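Local coordinates for SusD homolog (Bacteroides thetaiotaomicron, PDB 3EHM), which probably binds mucin O-glycans at the cell surface of a gut symbiont, as a SusD-like outer-membrane lipoprotein involved in using these sugars, at residues A[70-73]-A[74-77]; A[102-105]-A[106-109]; A[197-200]-A[201-204]; A[340-344]-A[345-349]; A[366-369]-A[370-374]. One frame throughout, in Å; residues are numbered along the deposited sequence.

Contact 1: residues A[70-73]-A[74-77]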
loop_
_atom_site.group_PDB
_atom_site.type_symbol
_atom_site.label_atom_id
_atom_site.label_comp_id
_atom_site.label_asym_id
_atom_site.label_seq_id
_atom_site.Cartn_x
_atom_site.Cartn_y
_atom_site.Cartn_z
ATOM N N ASN A 70 -8.667 0.262 -17.790
ATOM C CA ASN A 70 -9.185 0.326 -19.156
ATOM C C ASN A 70 -10.163 -0.844 -19.253
ATOM O O ASN A 70 -10.014 -1.737 -20.089
ATOM C CB ASN A 70 -8.048 0.168 -20.173
ATOM C CG ASN A 70 -8.545 0.037 -21.608
ATOM O OD1 ASN A 70 -9.608 0.554 -21.969
ATOM N ND2 ASN A 70 -7.761 -0.643 -22.441
ATOM N N ASN A 71 -11.162 -0.828 -18.374
ATOM C CA ASN A 71 -12.167 -1.886 -18.319
ATOM C C ASN A 71 -13.101 -1.602 -17.143
ATOM O O ASN A 71 -12.765 -0.821 -16.260
ATOM C CB ASN A 71 -11.462 -3.237 -18.103
ATOM C CG ASN A 71 -12.318 -4.428 -18.496
ATOM O OD1 ASN A 71 -11.805 -5.536 -18.680
ATOM N ND2 ASN A 71 -13.619 -4.214 -18.620
ATOM N N ASN A 72 -14.279 -2.218 -17.142
ATOM C CA ASN A 72 -15.206 -2.059 -16.031
ATOM C C ASN A 72 -15.677 -3.442 -15.598
ATOM O O ASN A 72 -16.425 -3.583 -14.630
ATOM C CB ASN A 72 -16.404 -1.169 -16.404
ATOM C CG ASN A 72 -17.259 -1.749 -17.514
ATOM O OD1 ASN A 72 -17.124 -2.919 -17.884
ATOM N ND2 ASN A 72 -18.160 -0.928 -18.044
ATOM N N TRP A 73 -15.207 -4.461 -16.316
ATOM C CA TRP A 73 -15.545 -5.857 -16.037
ATOM C C TRP A 73 -17.047 -6.064 -15.858
ATOM O O TRP A 73 -17.481 -6.923 -15.089
ATOM C CB TRP A 73 -14.794 -6.338 -14.791
ATOM C CG TRP A 73 -13.310 -6.434 -14.996
ATOM C CD1 TRP A 73 -12.615 -7.505 -15.486
ATOM C CD2 TRP A 73 -12.346 -5.402 -14.764
ATOM N NE1 TRP A 73 -11.276 -7.203 -15.575
ATOM C CE2 TRP A 73 -11.083 -5.918 -15.139
ATOM C CE3 TRP A 73 -12.423 -4.091 -14.278
ATOM C CZ2 TRP A 73 -9.906 -5.165 -15.042
ATOM C CZ3 TRP A 73 -11.246 -3.340 -14.182
ATOM C CH2 TRP A 73 -10.007 -3.884 -14.563
ATOM N N GLY A 74 -17.836 -5.274 -16.579
ATOM C CA GLY A 74 -19.279 -5.389 -16.479
ATOM C C GLY A 74 -19.786 -5.140 -15.070
ATOM O O GLY A 74 -20.861 -5.613 -14.702
ATOM N N PHE A 75 -19.010 -4.394 -14.286
ATOM C CA PHE A 75 -19.357 -4.072 -12.903
ATOM C C PHE A 75 -19.513 -5.341 -12.072
ATOM O O PHE A 75 -20.297 -5.381 -11.123
ATOM C CB PHE A 75 -20.659 -3.265 -12.849
ATOM C CG PHE A 75 -20.702 -2.117 -13.820
ATOM C CD1 PHE A 75 -19.745 -1.110 -13.772
ATOM C CD2 PHE A 75 -21.687 -2.060 -14.800
ATOM C CE1 PHE A 75 -19.766 -0.059 -14.693
ATOM C CE2 PHE A 75 -21.718 -1.018 -15.722
ATOM C CZ PHE A 75 -20.755 -0.014 -15.669
ATOM N N ASN A 76 -18.754 -6.371 -12.426
ATOM C CA ASN A 76 -18.825 -7.649 -11.728
ATOM C C ASN A 76 -17.712 -7.933 -10.718
ATOM O O ASN A 76 -17.668 -9.030 -10.158
ATOM C CB ASN A 76 -18.874 -8.785 -12.749
ATOM C CG ASN A 76 -20.175 -8.812 -13.526
ATOM O OD1 ASN A 76 -20.191 -9.119 -14.721
ATOM N ND2 ASN A 76 -21.277 -8.504 -12.848
ATOM N N ASN A 77 -16.802 -6.988 -10.490
ATOM C CA ASN A 77 -15.752 -7.233 -9.503
ATOM C C ASN A 77 -15.368 -6.016 -8.666
ATOM O O ASN A 77 -16.011 -4.963 -8.738
ATOM C CB ASN A 77 -14.498 -7.862 -10.145
ATOM C CG ASN A 77 -13.757 -6.916 -11.076
ATOM O OD1 ASN A 77 -13.876 -5.696 -10.978
ATOM N ND2 ASN A 77 -12.961 -7.487 -11.973
HETATM O O HOH W 1 -16.112 -4.298 -11.844
#
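Asn72 meets the segment 74-77 with both its side chain and its backbone carbonyl. Its CG lies between the backbone N and the carbonyl carbon (chi1 63°), which folds the amide back over the following turn. There OD1 accepts a hydrogen bond from Gly74 N at 2.8 Å, with the N-H coming from above the plane of the amide C=O; this closes an Asx turn. The same amide lies over a face of the Phe75 ring, its ND2 3.6 Å from CZ of Phe75 and its plane turned 49° against the ring. Ser315 O accepts a hydrogen bond from Asn72 ND2, so both ends of the amide are engaged. The backbone O of Asn72 takes Phe75 N at 2.7 Å, and Trp73 O takes Asn76 N at 3.0 Å: two overlapping beta turns in the long connection between strand 67-69 and helix 85-110. Their central residues, Trp73, Gly74 and Phe75, all have left-handed backbone angles, close to type III'. A water lies 2.9 Å from Asn72 O and 2.8 Å from Asn77 OD1, and accepts from Asn77 N. The indole of Trp73 is approached over one face by ND2 of Asn77, which stands 3.2 Å from Trp73 CG, nearer the rim than the centre, with ring and amide planes 46° apart. The other end of this amide, Asn77 OD1, takes the backbone N of Ala79.

Contact 2: residues A[102-105]-A[106-109]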
loop_
_atom_site.group_PDB
_atom_site.type_symbol
_atom_site.label_atom_id
_atom_site.label_comp_id
_atom_site.label_asym_id
_atom_site.label_seq_id
_atom_site.Cartn_x
_atom_site.Cartn_y
_atom_site.Cartn_z
ATOM N N PRO A 102 2.863 -21.643 3.888
ATOM C CA PRO A 102 4.285 -21.857 4.158
ATOM C C PRO A 102 4.730 -21.367 5.539
ATOM O O PRO A 102 5.625 -21.957 6.154
ATOM C CB PRO A 102 4.967 -21.111 3.011
ATOM C CG PRO A 102 4.017 -19.997 2.721
ATOM C CD PRO A 102 2.675 -20.687 2.780
ATOM N N TRP A 103 4.124 -20.293 6.034
ATOM C CA TRP A 103 4.507 -19.800 7.353
ATOM C C TRP A 103 4.203 -20.843 8.417
ATOM O O TRP A 103 5.020 -21.094 9.301
ATOM C CB TRP A 103 3.763 -18.517 7.734
ATOM C CG TRP A 103 4.048 -18.136 9.165
ATOM C CD1 TRP A 103 5.155 -17.484 9.636
ATOM C CD2 TRP A 103 3.282 -18.507 10.319
ATOM N NE1 TRP A 103 5.129 -17.436 11.011
ATOM C CE2 TRP A 103 3.990 -18.055 11.456
ATOM C CE3 TRP A 103 2.067 -19.181 10.503
ATOM C CZ2 TRP A 103 3.525 -18.258 12.760
ATOM C CZ3 TRP A 103 1.603 -19.382 11.799
ATOM C CH2 TRP A 103 2.335 -18.921 12.911
ATOM N N ASN A 104 3.017 -21.434 8.332
ATOM C CA ASN A 104 2.587 -22.433 9.297
ATOM C C ASN A 104 3.517 -23.639 9.348
ATOM O O ASN A 104 3.755 -24.194 10.421
ATOM C CB ASN A 104 1.160 -22.885 8.989
ATOM C CG ASN A 104 0.569 -23.743 10.094
ATOM O OD1 ASN A 104 0.607 -23.378 11.270
ATOM N ND2 ASN A 104 0.007 -24.884 9.717
ATOM N N GLU A 105 4.043 -24.045 8.194
ATOM C CA GLU A 105 4.957 -25.185 8.158
ATOM C C GLU A 105 6.286 -24.811 8.812
ATOM O O GLU A 105 6.882 -25.617 9.523
ATOM C CB GLU A 105 5.197 -25.643 6.719
ATOM C CG GLU A 105 3.921 -25.958 5.962
ATOM C CD GLU A 105 4.180 -26.661 4.643
ATOM O OE1 GLU A 105 5.229 -26.392 4.015
ATOM O OE2 GLU A 105 3.325 -27.475 4.230
ATOM N N ILE A 106 6.743 -23.585 8.569
ATOM C CA ILE A 106 7.993 -23.109 9.155
ATOM C C ILE A 106 7.821 -23.058 10.670
ATOM O O ILE A 106 8.693 -23.486 11.422
ATOM C CB ILE A 106 8.356 -21.691 8.637
ATOM C CG1 ILE A 106 8.736 -21.764 7.157
ATOM C CG2 ILE A 106 9.508 -21.102 9.455
ATOM C CD1 ILE A 106 9.120 -20.421 6.558
ATOM N N TYR A 107 6.680 -22.535 11.105
ATOM C CA TYR A 107 6.364 -22.424 12.524
ATOM C C TYR A 107 6.393 -23.799 13.184
ATOM O O TYR A 107 7.038 -23.997 14.214
ATOM C CB TYR A 107 4.977 -21.797 12.700
ATOM C CG TYR A 107 4.519 -21.675 14.137
ATOM C CD1 TYR A 107 5.209 -20.874 15.043
ATOM C CD2 TYR A 107 3.384 -22.349 14.586
ATOM C CE1 TYR A 107 4.782 -20.745 16.362
ATOM C CE2 TYR A 107 2.948 -22.227 15.904
ATOM C CZ TYR A 107 3.651 -21.423 16.784
ATOM O OH TYR A 107 3.218 -21.291 18.084
ATOM N N GLU A 108 5.690 -24.750 12.584
ATOM C CA GLU A 108 5.630 -26.100 13.123
ATOM C C GLU A 108 7.022 -26.705 13.279
ATOM O O GLU A 108 7.310 -27.376 14.270
ATOM C CB GLU A 108 4.765 -26.982 12.214
ATOM C CG GLU A 108 4.753 -28.450 12.604
ATOM C CD GLU A 108 3.665 -29.241 11.897
ATOM O OE1 GLU A 108 3.602 -30.472 12.102
ATOM O OE2 GLU A 108 2.872 -28.633 11.142
ATOM N N ILE A 109 7.891 -26.446 12.308
ATOM C CA ILE A 109 9.246 -26.988 12.326
ATOM C C ILE A 109 10.210 -26.308 13.295
ATOM O O ILE A 109 11.046 -26.966 13.911
ATOM C CB ILE A 109 9.878 -26.929 10.917
ATOM C CG1 ILE A 109 9.027 -27.720 9.923
ATOM C CG2 ILE A 109 11.292 -27.492 10.956
ATOM C CD1 ILE A 109 9.461 -27.549 8.470
#
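Trp103 O is bonded by Tyr107 N at 2.8 Å, and the donor lies nearly along the C=O axis. The same two residues also meet through their side chains. Both have CG anti to the backbone N (chi1 173° for Trp103 and 178° for Tyr107), which sends the two rings out side by side in the same direction. Their planes are 14° from parallel, but the Tyr107 ring and the six-membered ring of Trp103, with centroids 4.9 Å apart, are offset so far that little of one ring lies over the other. The slide leaves Tyr107 CB over the indole face in a CH-pi contact, 3.9 Å from the centroid of the six-membered ring, while Trp103 CH2 sits 3.7 Å from Tyr107 CG. This is an i to i+4 aromatic pair on helix 85-110, one turn apart. Asn126 takes the indole NE1, and Arg129 makes a cation-pi contact with the ring. On another side of the helix, Ile106 N bonds to Pro102 O at 3.1 Å, and Pro102 and Ile106 both touch Met32 of helix 23-36. Glu105 OE1 reaches the same helix through a salt bridge to Arg28.

Contact 3: residues A[197-200]-A[201-204]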
loop_
_atom_site.group_PDB
_atom_site.type_symbol
_atom_site.label_atom_id
_atom_site.label_comp_id
_atom_site.label_asym_id
_atom_site.label_seq_id
_atom_site.Cartn_x
_atom_site.Cartn_y
_atom_site.Cartn_z
ATOM N N VAL A 197 20.928 -9.877 8.854
ATOM C CA VAL A 197 19.960 -9.765 9.947
ATOM C C VAL A 197 19.748 -8.327 10.436
ATOM O O VAL A 197 18.639 -7.960 10.821
ATOM C CB VAL A 197 20.379 -10.650 11.146
ATOM C CG1 VAL A 197 19.407 -10.468 12.308
ATOM C CG2 VAL A 197 20.420 -12.109 10.720
ATOM N N GLN A 198 20.809 -7.521 10.430
ATOM C CA GLN A 198 20.707 -6.129 10.866
ATOM C C GLN A 198 19.679 -5.371 10.027
ATOM O O GLN A 198 18.958 -4.526 10.544
ATOM C CB GLN A 198 22.072 -5.439 10.775
ATOM C CG GLN A 198 23.040 -5.843 11.882
ATOM C CD GLN A 198 22.973 -7.327 12.200
ATOM O OE1 GLN A 198 22.197 -7.758 13.060
ATOM N NE2 GLN A 198 23.775 -8.120 11.493
ATOM N N ASN A 199 19.616 -5.668 8.733
ATOM C CA ASN A 199 18.640 -5.005 7.883
ATOM C C ASN A 199 17.240 -5.520 8.210
ATOM O O ASN A 199 16.280 -4.756 8.203
ATOM C CB ASN A 199 18.974 -5.223 6.409
ATOM C CG ASN A 199 19.953 -4.188 5.882
ATOM O OD1 ASN A 199 20.592 -4.386 4.852
ATOM N ND2 ASN A 199 20.066 -3.072 6.592
ATOM N N TRP A 200 17.121 -6.810 8.509
ATOM C CA TRP A 200 15.815 -7.355 8.860
ATOM C C TRP A 200 15.294 -6.659 10.112
ATOM O O TRP A 200 14.093 -6.421 10.247
ATOM C CB TRP A 200 15.893 -8.865 9.088
ATOM C CG TRP A 200 15.773 -9.642 7.816
ATOM C CD1 TRP A 200 16.779 -10.250 7.123
ATOM C CD2 TRP A 200 14.578 -9.844 7.051
ATOM N NE1 TRP A 200 16.286 -10.817 5.971
ATOM C CE2 TRP A 200 14.938 -10.583 5.902
ATOM C CE3 TRP A 200 13.239 -9.470 7.223
ATOM C CZ2 TRP A 200 14.003 -10.955 4.926
ATOM C CZ3 TRP A 200 12.309 -9.841 6.253
ATOM C CH2 TRP A 200 12.699 -10.576 5.119
ATOM N N VAL A 201 16.205 -6.329 11.024
ATOM C CA VAL A 201 15.824 -5.639 12.250
ATOM C C VAL A 201 15.315 -4.244 11.902
ATOM O O VAL A 201 14.304 -3.792 12.436
ATOM C CB VAL A 201 17.020 -5.524 13.224
ATOM C CG1 VAL A 201 16.688 -4.555 14.348
ATOM C CG2 VAL A 201 17.352 -6.903 13.800
ATOM N N LYS A 202 16.013 -3.564 11.000
ATOM C CA LYS A 202 15.598 -2.230 10.592
ATOM C C LYS A 202 14.215 -2.285 9.960
ATOM O O LYS A 202 13.388 -1.408 10.192
ATOM C CB LYS A 202 16.602 -1.638 9.605
ATOM C CG LYS A 202 17.963 -1.351 10.227
ATOM C CD LYS A 202 18.890 -0.686 9.231
ATOM C CE LYS A 202 20.195 -0.284 9.894
ATOM N NZ LYS A 202 21.038 0.510 8.964
ATOM N N LEU A 203 13.961 -3.318 9.163
ATOM C CA LEU A 203 12.657 -3.455 8.530
ATOM C C LEU A 203 11.596 -3.653 9.602
ATOM O O LEU A 203 10.520 -3.064 9.533
ATOM C CB LEU A 203 12.647 -4.635 7.553
ATOM C CG LEU A 203 11.272 -5.035 7.005
ATOM C CD1 LEU A 203 10.607 -3.838 6.322
ATOM C CD2 LEU A 203 11.432 -6.189 6.029
ATOM N N ALA A 204 11.909 -4.472 10.605
ATOM C CA ALA A 204 10.974 -4.732 11.698
ATOM C C ALA A 204 10.634 -3.461 12.474
ATOM O O ALA A 204 9.473 -3.222 12.810
ATOM C CB ALA A 204 11.556 -5.785 12.654
#
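Trp200 and Leu203 make the closest apolar side-chain contact between the two segments: CD2 of Leu203 lies 3.8 Å from CZ3 of Trp200. The two side chains run side by side and point the same way, and the methyl approaches the indole obliquely. Trp200 has CG anti to its carbonyl carbon (chi1 -85°), whereas Leu203 has CG anti to N (chi1 170°), which brings CD2 alongside the indole. On another side of the helix, the CD methylene of Lys202 passes 3.7 Å from Asn199 ND2, which makes a weak hydrogen bond to Ser244 OG. Behind these groups stand successive i to i+4 backbone bonds, among them Leu203 N to Asn199 O and Ala204 N to Trp200 O, both 2.9 Å. Further out, Asp190 takes the indole NE1 of Trp200, and Tyr193 meets its ring edge-to-face. Through Trp200 on Ile124 and Val128, and Val201 on Val175 and Leu178, the start of helix 197-215 packs on helices 116-140 and 160-178, consistent with the TPR-like helical part of a SusD homologue.

Contact 4: residues A[340-344]-A[345-349]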
loop_
_atom_site.group_PDB
_atom_site.type_symbol
_atom_site.label_atom_id
_atom_site.label_comp_id
_atom_site.label_asym_id
_atom_site.label_seq_id
_atom_site.Cartn_x
_atom_site.Cartn_y
_atom_site.Cartn_z
ATOM N N TYR A 340 8.129 -2.910 -4.034
ATOM C CA TYR A 340 8.642 -2.388 -2.776
ATOM C C TYR A 340 7.785 -2.656 -1.545
ATOM O O TYR A 340 6.579 -2.421 -1.558
ATOM C CB TYR A 340 8.855 -0.883 -2.917
ATOM C CG TYR A 340 9.743 -0.501 -4.074
ATOM C CD1 TYR A 340 11.130 -0.501 -3.943
ATOM C CD2 TYR A 340 9.196 -0.135 -5.302
ATOM C CE1 TYR A 340 11.951 -0.138 -5.004
ATOM C CE2 TYR A 340 10.005 0.226 -6.372
ATOM C CZ TYR A 340 11.380 0.226 -6.214
ATOM O OH TYR A 340 12.183 0.611 -7.262
ATOM N N TRP A 341 8.432 -3.135 -0.485
ATOM C CA TRP A 341 7.772 -3.423 0.786
ATOM C C TRP A 341 7.873 -2.204 1.703
ATOM O O TRP A 341 6.895 -1.806 2.347
ATOM C CB TRP A 341 8.450 -4.598 1.496
ATOM C CG TRP A 341 8.228 -5.952 0.896
ATOM C CD1 TRP A 341 7.594 -6.251 -0.277
ATOM C CD2 TRP A 341 8.687 -7.196 1.433
ATOM N NE1 TRP A 341 7.634 -7.609 -0.504
ATOM C CE2 TRP A 341 8.300 -8.211 0.532
ATOM C CE3 TRP A 341 9.391 -7.550 2.591
ATOM C CZ2 TRP A 341 8.594 -9.559 0.752
ATOM C CZ3 TRP A 341 9.683 -8.889 2.811
ATOM C CH2 TRP A 341 9.286 -9.878 1.895
ATOM N N PHE A 342 9.067 -1.624 1.771
ATOM C CA PHE A 342 9.289 -0.459 2.624
ATOM C C PHE A 342 10.515 0.311 2.144
ATOM O O PHE A 342 11.581 -0.270 1.953
ATOM C CB PHE A 342 9.488 -0.910 4.076
ATOM C CG PHE A 342 9.145 0.146 5.096
ATOM C CD1 PHE A 342 9.872 1.329 5.170
ATOM C CD2 PHE A 342 8.079 -0.039 5.972
ATOM C CE1 PHE A 342 9.540 2.317 6.104
ATOM C CE2 PHE A 342 7.739 0.941 6.909
ATOM C CZ PHE A 342 8.473 2.121 6.972
ATOM N N ARG A 343 10.365 1.619 1.956
ATOM C CA ARG A 343 11.474 2.440 1.484
ATOM C C ARG A 343 11.867 3.518 2.478
ATOM O O ARG A 343 11.065 3.932 3.314
ATOM C CB ARG A 343 11.121 3.085 0.144
ATOM C CG ARG A 343 10.489 2.113 -0.840
ATOM C CD ARG A 343 10.501 2.659 -2.255
ATOM N NE ARG A 343 11.847 2.663 -2.825
ATOM C CZ ARG A 343 12.123 3.007 -4.077
ATOM N NH1 ARG A 343 11.143 3.375 -4.894
ATOM N NH2 ARG A 343 13.373 2.974 -4.517
ATOM N N ALA A 344 13.108 3.982 2.368
ATOM C CA ALA A 344 13.625 5.004 3.268
ATOM C C ALA A 344 12.776 6.274 3.296
ATOM O O ALA A 344 12.581 6.874 4.355
ATOM C CB ALA A 344 15.067 5.344 2.889
ATOM N N SER A 345 12.264 6.689 2.142
ATOM C CA SER A 345 11.461 7.906 2.107
ATOM C C SER A 345 10.263 7.828 3.047
ATOM O O SER A 345 9.911 8.814 3.692
ATOM C CB SER A 345 10.997 8.211 0.676
ATOM O OG SER A 345 10.232 7.151 0.128
ATOM N N GLU A 346 9.642 6.656 3.144
ATOM C CA GLU A 346 8.481 6.511 4.016
ATOM C C GLU A 346 8.850 6.802 5.469
ATOM O O GLU A 346 8.099 7.457 6.198
ATOM C CB GLU A 346 7.891 5.103 3.920
ATOM C CG GLU A 346 6.525 5.001 4.586
ATOM C CD GLU A 346 5.978 3.590 4.644
ATOM O OE1 GLU A 346 6.337 2.759 3.780
ATOM O OE2 GLU A 346 5.166 3.322 5.553
ATOM N N THR A 347 10.009 6.311 5.889
ATOM C CA THR A 347 10.470 6.530 7.255
ATOM C C THR A 347 10.469 8.017 7.608
ATOM O O THR A 347 10.015 8.411 8.686
ATOM C CB THR A 347 11.889 5.965 7.451
ATOM O OG1 THR A 347 11.861 4.543 7.270
ATOM C CG2 THR A 347 12.403 6.277 8.844
ATOM N N TYR A 348 10.969 8.849 6.701
ATOM C CA TYR A 348 11.006 10.277 6.974
ATOM C C TYR A 348 9.621 10.904 7.086
ATOM O O TYR A 348 9.404 11.768 7.933
ATOM C CB TYR A 348 11.839 11.007 5.917
ATOM C CG TYR A 348 13.308 10.670 6.014
ATOM C CD1 TYR A 348 13.845 9.607 5.296
ATOM C CD2 TYR A 348 14.146 11.371 6.881
ATOM C CE1 TYR A 348 15.178 9.243 5.435
ATOM C CE2 TYR A 348 15.485 11.013 7.032
ATOM C CZ TYR A 348 15.990 9.948 6.305
ATOM O OH TYR A 348 17.304 9.577 6.455
ATOM N N PHE A 349 8.680 10.473 6.253
ATOM C CA PHE A 349 7.333 11.038 6.319
ATOM C C PHE A 349 6.623 10.588 7.585
ATOM O O PHE A 349 5.800 11.318 8.142
ATOM C CB PHE A 349 6.532 10.658 5.075
ATOM C CG PHE A 349 7.003 11.350 3.828
ATOM C CD1 PHE A 349 6.960 12.735 3.734
ATOM C CD2 PHE A 349 7.515 10.621 2.761
ATOM C CE1 PHE A 349 7.423 13.387 2.594
ATOM C CE2 PHE A 349 7.979 11.263 1.618
ATOM C CZ PHE A 349 7.934 12.650 1.535
HETATM O O HOH W 2 7.737 2.660 1.710
#
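A strand-to-helix corner forms this contact, where strand 339-342, with a classic beta bulge at Trp341 and Phe342 opposite Ala246, gives way to helix 344-356. Phe342 lies with one ring face against the carboxylate of Glu346: the planes are only 12° from parallel and stacked, with Glu346 OE1 over the ring centre and Glu346 CD 3.7 Å from Phe342 CZ. The two side chains cross at about a right angle. Phe342 has its CG opposite the backbone N (chi1 -155°), which carries the ring forward over the first turn of the helix. At the ring edge, OG1 of Thr347 comes to 3.4 Å from Phe342 CE1; that hydroxyl is hydrogen-bonded to Ile239 O. With an alanine at Phe342 the carboxylate of Glu346 would probably lose the flat surface it stacks on and be freer to turn, despite its salt bridge to Arg210. Water 2 bridges the corner, accepting from Arg343 N at 2.8 Å and donating to Glu346 OE1. Arg343 occupies the N-cap position; its O receives a weak bond from Glu346 N at 3.1 Å. Ala344 O takes a weak bond from Tyr348 N and lies 3.2 Å from Tyr348 CD1, at the ring edge. Phe342 also packs on Leu203 and Arg210 of helix 197-215, so this buried strand-to-helix junction joins a two-stranded sheet to the helical body of a SusD-like fold.

Contact 5: residues A[366-369]-A[370-374]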
loop_
_atom_site.group_PDB
_atom_site.type_symbol
_atom_site.label_atom_id
_atom_site.label_comp_id
_atom_site.label_asym_id
_atom_site.label_seq_id
_atom_site.Cartn_x
_atom_site.Cartn_y
_atom_site.Cartn_z
ATOM N N THR A 366 11.741 19.545 8.606
ATOM C CA THR A 366 13.018 18.924 8.273
ATOM C C THR A 366 12.807 17.495 7.775
ATOM O O THR A 366 13.313 17.121 6.718
ATOM C CB THR A 366 13.963 18.888 9.496
ATOM O OG1 THR A 366 14.113 20.212 10.024
ATOM C CG2 THR A 366 15.335 18.367 9.090
ATOM N N PHE A 367 12.059 16.703 8.539
ATOM C CA PHE A 367 11.783 15.322 8.155
ATOM C C PHE A 367 11.017 15.298 6.837
ATOM O O PHE A 367 11.273 14.459 5.975
ATOM C CB PHE A 367 10.961 14.607 9.235
ATOM C CG PHE A 367 11.688 14.429 10.541
ATOM C CD1 PHE A 367 12.985 13.928 10.569
ATOM C CD2 PHE A 367 11.073 14.756 11.743
ATOM C CE1 PHE A 367 13.660 13.752 11.778
ATOM C CE2 PHE A 367 11.739 14.585 12.958
ATOM C CZ PHE A 367 13.035 14.082 12.973
ATOM N N TYR A 368 10.075 16.226 6.696
ATOM C CA TYR A 368 9.256 16.338 5.491
ATOM C C TYR A 368 10.116 16.565 4.257
ATOM O O TYR A 368 10.009 15.843 3.265
ATOM C CB TYR A 368 8.279 17.503 5.642
ATOM C CG TYR A 368 7.500 17.862 4.392
ATOM C CD1 TYR A 368 6.449 17.060 3.937
ATOM C CD2 TYR A 368 7.772 19.041 3.703
ATOM C CE1 TYR A 368 5.685 17.437 2.831
ATOM C CE2 TYR A 368 7.019 19.425 2.600
ATOM C CZ TYR A 368 5.977 18.624 2.173
ATOM O OH TYR A 368 5.219 19.032 1.106
ATOM N N GLU A 369 10.973 17.577 4.315
ATOM C CA GLU A 369 11.819 17.877 3.174
ATOM C C GLU A 369 12.858 16.790 2.899
ATOM O O GLU A 369 13.221 16.565 1.748
ATOM C CB GLU A 369 12.471 19.253 3.359
ATOM C CG GLU A 369 11.464 20.392 3.167
ATOM C CD GLU A 369 12.096 21.775 3.164
ATOM O OE1 GLU A 369 11.458 22.721 2.650
ATOM O OE2 GLU A 369 13.218 21.921 3.679
ATOM N N GLN A 370 13.322 16.094 3.933
ATOM C CA GLN A 370 14.297 15.032 3.702
ATOM C C GLN A 370 13.612 13.825 3.061
ATOM O O GLN A 370 14.221 13.094 2.277
ATOM C CB GLN A 370 14.987 14.613 5.002
ATOM C CG GLN A 370 16.046 13.529 4.792
ATOM C CD GLN A 370 17.100 13.908 3.749
ATOM O OE1 GLN A 370 17.853 13.056 3.275
ATOM N NE2 GLN A 370 17.160 15.190 3.396
ATOM N N GLY A 371 12.343 13.624 3.399
ATOM C CA GLY A 371 11.594 12.522 2.820
ATOM C C GLY A 371 11.442 12.731 1.325
ATOM O O GLY A 371 11.581 11.794 0.542
ATOM N N ILE A 372 11.160 13.968 0.924
ATOM C CA ILE A 372 11.006 14.279 -0.494
ATOM C C ILE A 372 12.353 14.131 -1.205
ATOM O O ILE A 372 12.433 13.581 -2.304
ATOM C CB ILE A 372 10.474 15.715 -0.702
ATOM C CG1 ILE A 372 9.095 15.854 -0.055
ATOM C CG2 ILE A 372 10.394 16.031 -2.195
ATOM C CD1 ILE A 372 8.523 17.264 -0.100
ATOM N N ASN A 373 13.409 14.622 -0.569
ATOM C CA ASN A 373 14.752 14.536 -1.132
ATOM C C ASN A 373 15.126 13.068 -1.368
ATOM O O ASN A 373 15.627 12.701 -2.432
ATOM C CB ASN A 373 15.753 15.177 -0.166
ATOM C CG ASN A 373 17.164 15.209 -0.716
ATOM O OD1 ASN A 373 18.129 15.066 0.031
ATOM N ND2 ASN A 373 17.292 15.409 -2.021
ATOM N N ILE A 374 14.879 12.228 -0.367
ATOM C CA ILE A 374 15.186 10.804 -0.478
ATOM C C ILE A 374 14.362 10.159 -1.594
ATOM O O ILE A 374 14.857 9.300 -2.331
ATOM C CB ILE A 374 14.911 10.073 0.861
ATOM C CG1 ILE A 374 16.002 10.428 1.875
ATOM C CG2 ILE A 374 14.861 8.564 0.648
ATOM C CD1 ILE A 374 17.394 9.943 1.475
#
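Tyr368 turns its CG anti to the backbone N (chi1 172°), while Ile372, one turn later, has CG1 anti to its carbonyl carbon (chi1 -61°) and an extended chain, which lays CD1 over the tyrosine ring. The methyl stands 3.9 Å from the centroid of the Tyr368 ring and 23° off its normal, a CH-pi contact shifted toward the rim; its nearest ring atom is CZ at 3.7 Å. Beneath the pair, Ile372 N bonds to Tyr368 O at 3.2 Å, and Gly371 N to Phe367 O at 2.9 Å, in the i to i+4 pattern of helix 364-378. The phenol OH is hydrogen-bonded to Pro418 O; the ring meets Trp420, in the loop before helix 429-445, and Tyr368 packs on Gln440 of that helix. A serine in place of Tyr368 would probably leave Ile372 CD1 without its aromatic platform and Pro418 O without its mate. Tyr368 thus pairs an apolar face for the methyl with a hydroxyl that ties the helix to the loop holding Pro418.

Overall arrangement
Along the chain the five contacts come in series, contact 1 first and contact 5 last. Contact 1, in the loop between strand 67-69 and helix 85-110, is remote: its centre is about 33 Å from that of contact 4 and about 41 Å from that of contact 3, both across the chain's centre from it. Contact 2, on helix 85-110, has its centre about 21 Å from that of contact 3, without touching it. Contacts 3, 4 and 5 form a packed run: Leu203 CD1 of helix 197-215 meets Phe342 CB at 3.9 Å, and Tyr348 CE2 meets Gln370 CG at 3.4 Å, where the consecutive helices 344-356 and 364-378 pack together. The strand-to-helix corner of contact 4 thus links two parts of the helical body.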